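Local coordinates for protein ribonucleoside-diphosphate reductase, alpha chain (Actinobacillus ureae ATCC 25976, PDB 6DQX) that probably reduces ribonucleoside diphosphates to deoxyribonucleoside diphosphates, serving as the catalytic alpha subunit of a class Id ribonucleotide reductase, at residues A271-L274 and C275-M279; I376-T379 and L380-T384; A509-R512 and Q513-I516. One frame throughout, in Å; residues are numbered along the deposited sequence.

Interaction 1: A271-L274 and C275-M279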
loop_
_atom_site.group_PDB
_atom_site.type_symbol
_atom_site.label_atom_id
_atom_site.label_comp_id
_atom_site.label_asym_id
_atom_site.label_seq_id
_atom_site.Cartn_x
_atom_site.Cartn_y
_atom_site.Cartn_z
ATOM N N ALA A 271 15.183 12.933 9.299
ATOM C CA ALA A 271 13.834 13.240 9.740
ATOM C C ALA A 271 13.686 12.861 11.206
ATOM O O ALA A 271 14.495 12.103 11.755
ATOM C CB ALA A 271 12.815 12.435 8.918
ATOM N N SER A 272 12.634 13.355 11.823
ATOM C CA SER A 272 12.234 12.895 13.157
ATOM C C SER A 272 11.064 11.902 13.086
ATOM O O SER A 272 10.780 11.306 12.013
ATOM C CB SER A 272 11.991 14.132 14.054
ATOM O OG SER A 272 11.700 13.764 15.400
ATOM N N ASN A 273 10.403 11.671 14.211
ATOM C CA ASN A 273 9.369 10.663 14.335
ATOM C C ASN A 273 7.992 11.318 14.339
ATOM O O ASN A 273 7.862 12.503 14.066
ATOM C CB ASN A 273 9.564 9.856 15.606
ATOM C CG ASN A 273 9.320 10.684 16.854
ATOM O OD1 ASN A 273 9.833 11.787 16.946
ATOM N ND2 ASN A 273 8.512 10.192 17.778
ATOM N N LEU A 274 6.968 10.529 14.657
ATOM C CA LEU A 274 5.596 11.022 14.711
ATOM C C LEU A 274 5.424 12.236 15.633
ATOM O O LEU A 274 4.641 13.129 15.327
ATOM C CB LEU A 274 4.682 9.896 15.180
ATOM C CG LEU A 274 3.192 10.169 15.221
ATOM C CD1 LEU A 274 2.677 10.344 13.812
ATOM C CD2 LEU A 274 2.478 9.003 15.898
ATOM N N CYS A 275 6.147 12.263 16.767
ATOM C CA CYS A 275 5.985 13.314 17.782
ATOM C C CYS A 275 7.109 14.361 17.871
ATOM O O CYS A 275 6.986 15.289 18.671
ATOM C CB CYS A 275 5.754 12.666 19.139
ATOM S SG CYS A 275 4.244 11.655 19.154
ATOM N N THR A 276 8.115 14.231 17.003
ATOM C CA THR A 276 9.217 15.187 16.746
ATOM C C THR A 276 10.341 15.215 17.791
ATOM O O THR A 276 11.241 16.053 17.675
ATOM C CB THR A 276 8.775 16.659 16.470
ATOM O OG1 THR A 276 8.395 17.307 17.698
ATOM C CG2 THR A 276 7.619 16.743 15.494
ATOM N N GLU A 277 10.352 14.286 18.741
ATOM C CA GLU A 277 11.406 14.251 19.770
ATOM C C GLU A 277 12.578 13.318 19.411
ATOM O O GLU A 277 13.645 13.390 20.041
ATOM C CB GLU A 277 10.823 13.801 21.116
ATOM C CG GLU A 277 10.754 12.290 21.391
ATOM C CD GLU A 277 9.537 11.582 20.822
ATOM O OE1 GLU A 277 8.786 12.182 20.036
ATOM O OE2 GLU A 277 9.298 10.426 21.220
ATOM N N ILE A 278 12.377 12.420 18.446
ATOM C CA ILE A 278 13.426 11.446 18.124
ATOM C C ILE A 278 14.415 12.039 17.130
ATOM O O ILE A 278 14.040 12.796 16.239
ATOM C CB ILE A 278 12.793 10.137 17.575
ATOM C CG1 ILE A 278 11.891 9.513 18.664
ATOM C CG2 ILE A 278 13.851 9.151 17.100
ATOM C CD1 ILE A 278 12.636 8.985 19.878
ATOM N N MET A 279 15.692 11.683 17.301
ATOM C CA MET A 279 16.791 12.187 16.445
ATOM C C MET A 279 17.748 11.045 16.180
ATOM O O MET A 279 18.828 10.964 16.783
ATOM C CB MET A 279 17.517 13.375 17.116
ATOM C CG MET A 279 16.596 14.533 17.463
ATOM S SD MET A 279 16.213 15.459 15.996
ATOM C CE MET A 279 14.632 16.202 16.364
#
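Asn-273 reaches over to the far arm of its own turn and meets Ile-278 from the root outward. Its CB lies 3.8 Å from Ile-278 CB. The amide carbon CG comes next and sits 3.4 Å from Ile-278 CG1, the two side chains crossing at about a right angle. A chi1 of 68° tucks CG between backbone N and carbonyl carbon, and this folds the amide back over the turn. OD1 then accepts Ile-278 N at 3.0 Å along a nearly straight N-H (163°), although the donor stands well above the amide plane. At the other corner ND2 gives a hydrogen to Glu-277 OE1, also at 3.0 Å. The carboxylate oxygen lies in the plane of the amide but is itself approached from above its own plane, the two flat groups being turned 76° apart.

Between these two residues sits Cys-275, so the run reads Asn-X-Cys-X-Glu, the pattern of the finger loop inside the barrel of class I ribonucleotide reductases. In that family the cysteine carries the transient thiyl radical; the match suggests the same for Cys-275. Strands 181-186, 247-249 and 549-554 touch the loop around it.

Ser-272 takes hold of the other polar end of Ile-278: OG donates to its carbonyl O at 2.7 Å, in the carbonyl plane on a lone pair, while Met-279 CE lies 3.9 Å from the same OG. Asn-273 O receives a weak bond from Thr-276 N and a hydrogen bond from Tyr-184 OH. Thr-276 OG1 turns back to Cys-275 O at 2.6 Å, an oxygen that Ser-521 OG also reaches.

Interaction 2: I376-T379 and L380-T384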
loop_
_atom_site.group_PDB
_atom_site.type_symbol
_atom_site.label_atom_id
_atom_site.label_comp_id
_atom_site.label_asym_id
_atom_site.label_seq_id
_atom_site.Cartn_x
_atom_site.Cartn_y
_atom_site.Cartn_z
ATOM N N ILE A 376 18.310 19.920 36.724
ATOM C CA ILE A 376 17.594 18.663 36.468
ATOM C C ILE A 376 18.146 17.924 35.260
ATOM O O ILE A 376 18.481 16.715 35.340
ATOM C CB ILE A 376 16.084 18.928 36.323
ATOM C CG1 ILE A 376 15.516 19.230 37.720
ATOM C CG2 ILE A 376 15.367 17.735 35.691
ATOM C CD1 ILE A 376 14.063 19.638 37.750
ATOM N N PHE A 377 18.277 18.642 34.155
ATOM C CA PHE A 377 18.691 17.979 32.905
ATOM C C PHE A 377 20.168 17.619 32.880
ATOM O O PHE A 377 20.528 16.599 32.336
ATOM C CB PHE A 377 18.186 18.760 31.724
ATOM C CG PHE A 377 16.705 18.635 31.587
ATOM C CD1 PHE A 377 16.146 17.507 30.975
ATOM C CD2 PHE A 377 15.870 19.568 32.127
ATOM C CE1 PHE A 377 14.780 17.385 30.891
ATOM C CE2 PHE A 377 14.512 19.436 32.078
ATOM C CZ PHE A 377 13.962 18.342 31.424
ATOM N N LYS A 378 21.003 18.402 33.573
ATOM C CA LYS A 378 22.388 18.018 33.776
ATOM C C LYS A 378 22.502 16.723 34.573
ATOM O O LYS A 378 23.329 15.836 34.254
ATOM C CB LYS A 378 23.185 19.166 34.441
ATOM C CG LYS A 378 24.690 18.872 34.586
ATOM C CD LYS A 378 25.431 20.109 35.126
ATOM C CE LYS A 378 26.941 19.923 35.067
ATOM N NZ LYS A 378 27.433 19.112 36.213
ATOM N N THR A 379 21.719 16.628 35.638
ATOM C CA THR A 379 21.711 15.447 36.499
ATOM C C THR A 379 21.281 14.212 35.710
ATOM O O THR A 379 21.908 13.148 35.784
ATOM C CB THR A 379 20.771 15.642 37.695
ATOM O OG1 THR A 379 21.187 16.797 38.461
ATOM C CG2 THR A 379 20.758 14.445 38.595
ATOM N N LEU A 380 20.208 14.374 34.960
ATOM C CA LEU A 380 19.734 13.246 34.109
ATOM C C LEU A 380 20.732 12.803 33.045
ATOM O O LEU A 380 20.941 11.602 32.855
ATOM C CB LEU A 380 18.380 13.586 33.509
ATOM C CG LEU A 380 17.234 13.463 34.522
ATOM C CD1 LEU A 380 15.954 14.000 33.888
ATOM C CD2 LEU A 380 17.066 12.051 35.052
ATOM N N GLN A 381 21.403 13.756 32.396
ATOM C CA GLN A 381 22.406 13.415 31.385
ATOM C C GLN A 381 23.522 12.562 32.008
ATOM O O GLN A 381 23.947 11.551 31.442
ATOM C CB GLN A 381 22.998 14.663 30.753
ATOM C CG GLN A 381 24.040 14.387 29.676
ATOM C CD GLN A 381 24.883 15.581 29.282
ATOM O OE1 GLN A 381 25.421 16.304 30.148
ATOM N NE2 GLN A 381 25.076 15.757 27.967
ATOM N N GLU A 382 23.968 12.975 33.197
ATOM C CA GLU A 382 25.090 12.293 33.845
ATOM C C GLU A 382 24.728 10.892 34.283
ATOM O O GLU A 382 25.501 9.941 34.075
ATOM C CB GLU A 382 25.582 13.122 35.048
ATOM C CG GLU A 382 26.287 14.397 34.614
ATOM C CD GLU A 382 26.583 15.379 35.750
ATOM O OE1 GLU A 382 26.161 15.128 36.895
ATOM O OE2 GLU A 382 27.220 16.436 35.487
ATOM N N LYS A 383 23.558 10.766 34.897
ATOM C CA LYS A 383 23.124 9.501 35.475
ATOM C C LYS A 383 22.766 8.467 34.416
ATOM O O LYS A 383 23.170 7.294 34.525
ATOM C CB LYS A 383 21.991 9.732 36.474
ATOM C CG LYS A 383 22.518 10.425 37.724
ATOM C CD LYS A 383 21.440 10.940 38.642
ATOM C CE LYS A 383 20.851 9.904 39.567
ATOM N NZ LYS A 383 21.858 9.182 40.423
ATOM N N THR A 384 22.069 8.904 33.369
ATOM C CA THR A 384 21.736 7.977 32.249
ATOM C C THR A 384 22.991 7.511 31.493
ATOM O O THR A 384 23.114 6.335 31.159
ATOM C CB THR A 384 20.705 8.569 31.263
ATOM O OG1 THR A 384 21.156 9.812 30.725
ATOM C CG2 THR A 384 19.374 8.764 31.941
#
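Leu-380, packed against Ile-376 one turn earlier, has its carbonyl oxygen gripped twice: Thr-384 N supplies the ordinary helical bond, and Thr-384 OG1 adds a second at 2.8 Å from the opposite face of the carbonyl plane. The hydroxyl of this buried threonine is thus satisfied by its own helix. Leu-380 N in turn donates to Ile-376 O at 2.9 Å, and three more bonds of the same i to i+4 kind follow, ending with Lys-383 N on Thr-379 O.

On the outer side Lys-378 and Glu-382 form a salt bridge, NZ to OE2 at 2.8 Å. The lysine runs out extended as far as CE and then bends (chi4 -81°), bringing NZ to the syn side of the carboxylate, 19° out of its plane. Glu-382 CG passes 3.3 Å from Lys-378 O.

This is the middle of helix 367-395, one of the helices of the reductase's alpha/beta barrel. Its inner side faces strand 347-351, where Phe-377 and Leu-380 both touch Val-350, while helices 300-303 and 308-327 lie against neighbouring positions.

Ile-376, set against Leu-297 and against Phe-300 of helix 300-303, lies side by side with Leu-380 and points the same way; Ile-376 CG2 and Leu-380 CD1 are 4.2 Å apart. Ile-376 CG2 also rests 4.0 Å above one face of the Phe-377 ring, toward its rim. Thr-379 and Lys-383 make the remaining pair: Thr-379 CG2, the methyl, lies 3.6 Å from Lys-383 CD. Their polar ends go elsewhere, Thr-379 OG1 to Leu-375 O and Lys-383 NZ to Glu-310 OE2 and Thr-306 O.

Interaction 3: A509-R512 and Q513-I516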
loop_
_atom_site.group_PDB
_atom_site.type_symbol
_atom_site.label_atom_id
_atom_site.label_comp_id
_atom_site.label_asym_id
_atom_site.label_seq_id
_atom_site.Cartn_x
_atom_site.Cartn_y
_atom_site.Cartn_z
ATOM N N ALA A 509 13.692 25.231 26.300
ATOM C CA ALA A 509 14.017 24.080 25.445
ATOM C C ALA A 509 15.451 24.203 24.926
ATOM O O ALA A 509 16.226 23.230 24.957
ATOM C CB ALA A 509 12.993 23.933 24.294
ATOM N N ALA A 510 15.837 25.420 24.535
ATOM C CA ALA A 510 17.190 25.665 24.040
ATOM C C ALA A 510 18.219 25.408 25.125
ATOM O O ALA A 510 19.257 24.801 24.853
ATOM C CB ALA A 510 17.331 27.082 23.498
ATOM N N GLN A 511 17.906 25.843 26.346
ATOM C CA GLN A 511 18.809 25.682 27.474
ATOM C C GLN A 511 19.070 24.232 27.823
ATOM O O GLN A 511 20.224 23.857 28.018
ATOM C CB GLN A 511 18.298 26.443 28.687
ATOM C CG GLN A 511 19.195 26.346 29.910
ATOM C CD GLN A 511 18.523 26.804 31.203
ATOM O OE1 GLN A 511 17.291 26.794 31.340
ATOM N NE2 GLN A 511 19.352 27.224 32.167
ATOM N N ARG A 512 18.006 23.409 27.910
ATOM C CA ARG A 512 18.180 22.011 28.272
ATOM C C ARG A 512 18.687 21.115 27.118
ATOM O O ARG A 512 19.199 20.031 27.386
ATOM C CB ARG A 512 16.911 21.441 28.919
ATOM C CG ARG A 512 15.742 21.170 27.956
ATOM C CD ARG A 512 14.569 20.526 28.686
ATOM N NE ARG A 512 13.785 21.472 29.447
ATOM C CZ ARG A 512 12.766 22.205 28.992
ATOM N NH1 ARG A 512 12.332 22.137 27.737
ATOM N NH2 ARG A 512 12.147 23.021 29.809
ATOM N N GLN A 513 18.595 21.589 25.876
ATOM C CA GLN A 513 19.008 20.795 24.718
ATOM C C GLN A 513 20.441 20.311 24.792
ATOM O O GLN A 513 20.722 19.208 24.316
ATOM C CB GLN A 513 18.757 21.515 23.405
ATOM C CG GLN A 513 18.914 20.651 22.148
ATOM C CD GLN A 513 18.028 19.410 22.163
ATOM O OE1 GLN A 513 16.814 19.509 22.063
ATOM N NE2 GLN A 513 18.648 18.234 22.321
ATOM N N LYS A 514 21.344 21.084 25.410
ATOM C CA LYS A 514 22.730 20.630 25.512
ATOM C C LYS A 514 22.901 19.350 26.323
ATOM O O LYS A 514 23.914 18.641 26.165
ATOM C CB LYS A 514 23.664 21.728 26.057
ATOM C CG LYS A 514 23.519 22.024 27.537
ATOM C CD LYS A 514 24.441 23.164 27.963
ATOM C CE LYS A 514 23.910 24.514 27.518
ATOM N NZ LYS A 514 22.671 24.922 28.228
ATOM N N TYR A 515 21.924 19.035 27.181
ATOM C CA TYR A 515 21.951 17.829 27.993
ATOM C C TYR A 515 21.155 16.646 27.435
ATOM O O TYR A 515 21.052 15.622 28.105
ATOM C CB TYR A 515 21.369 18.152 29.359
ATOM C CG TYR A 515 22.111 19.251 30.048
ATOM C CD1 TYR A 515 23.440 19.083 30.375
ATOM C CD2 TYR A 515 21.495 20.456 30.363
ATOM C CE1 TYR A 515 24.159 20.102 31.016
ATOM C CE2 TYR A 515 22.213 21.488 30.987
ATOM C CZ TYR A 515 23.522 21.278 31.332
ATOM O OH TYR A 515 24.249 22.283 31.957
ATOM N N ILE A 516 20.601 16.792 26.233
ATOM C CA ILE A 516 19.663 15.796 25.659
ATOM C C ILE A 516 20.227 15.386 24.311
ATOM O O ILE A 516 20.371 16.208 23.391
ATOM C CB ILE A 516 18.246 16.403 25.495
ATOM C CG1 ILE A 516 17.629 16.731 26.862
ATOM C CG2 ILE A 516 17.323 15.436 24.728
ATOM C CD1 ILE A 516 16.433 17.665 26.782
HETATM O O HOH W 1 21.649 23.973 25.327
#
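Lys-514 doubles back on the last turn of helix 502-513, and its ammonium group donates to Gln-511 O at 2.7 Å, in the carbonyl plane and on a lone pair. A chi1 of 73° turns CG back toward the helix, and the chain bends further at chi3 and chi4.

Among the backbone bonds, the helical pattern fades here. Gln-513 N shares itself between Ala-509 O and Ala-510 O, both weakly. Tyr-515 N then closes on Arg-512 O at 2.9 Å, and Ile-516 N on Gln-513 O completes a type I beta turn.

Water fills in for a lost helical bond: Lys-514 N is 4.3 Å from Ala-510 O, and water 1 bridges them, donating to the oxygen at 2.6 Å and accepting from the nitrogen at 2.9 Å. Lys-514 NZ gives it a weak bond as well.

Apolar packing is light. Arg-512 and Ile-516 lie alongside each other, Arg-512 CG to Ile-516 CD1 at 3.8 Å; between neighbours within the turn, Lys-514 CG stands 3.6 Å above the centre of the Tyr-515 ring. The arginine's polar end goes to Asn-373 OD1 and Gln-520 OE1, with a cation-pi contact to Trp-353; Tyr-515 OH bonds Asn-374.

Carbonyls at the C-terminal end of a helix gather partial negative charge, so the lysine's positive group, set beside Gln-511 O and the bridging water, probably offsets it where the backbone no longer supplies regular donors.

Interactions 2 and 3 touch, their centres 11 Å apart: Arg-512 NE lies 3.4 Å from Phe-377 CE2, and Tyr-515 CD1 lies 3.4 Å from Gln-381 OE1, so the turn after helix 502-513 packs on helix 367-395. Interaction 1 sits deeper, its centre about 7 Å from that of the chain. Its nearest atoms are about 6 Å from interaction 3 and about 11 Å from interaction 2. Gln-518 spans the first gap, bonding Met-279 N through OE1 and Gln-513 NE2 through O. The presumed active-site loop is thus tied indirectly to the helices outside it. A bound magnesium ion is about 14 Å from the side chain of Met-279.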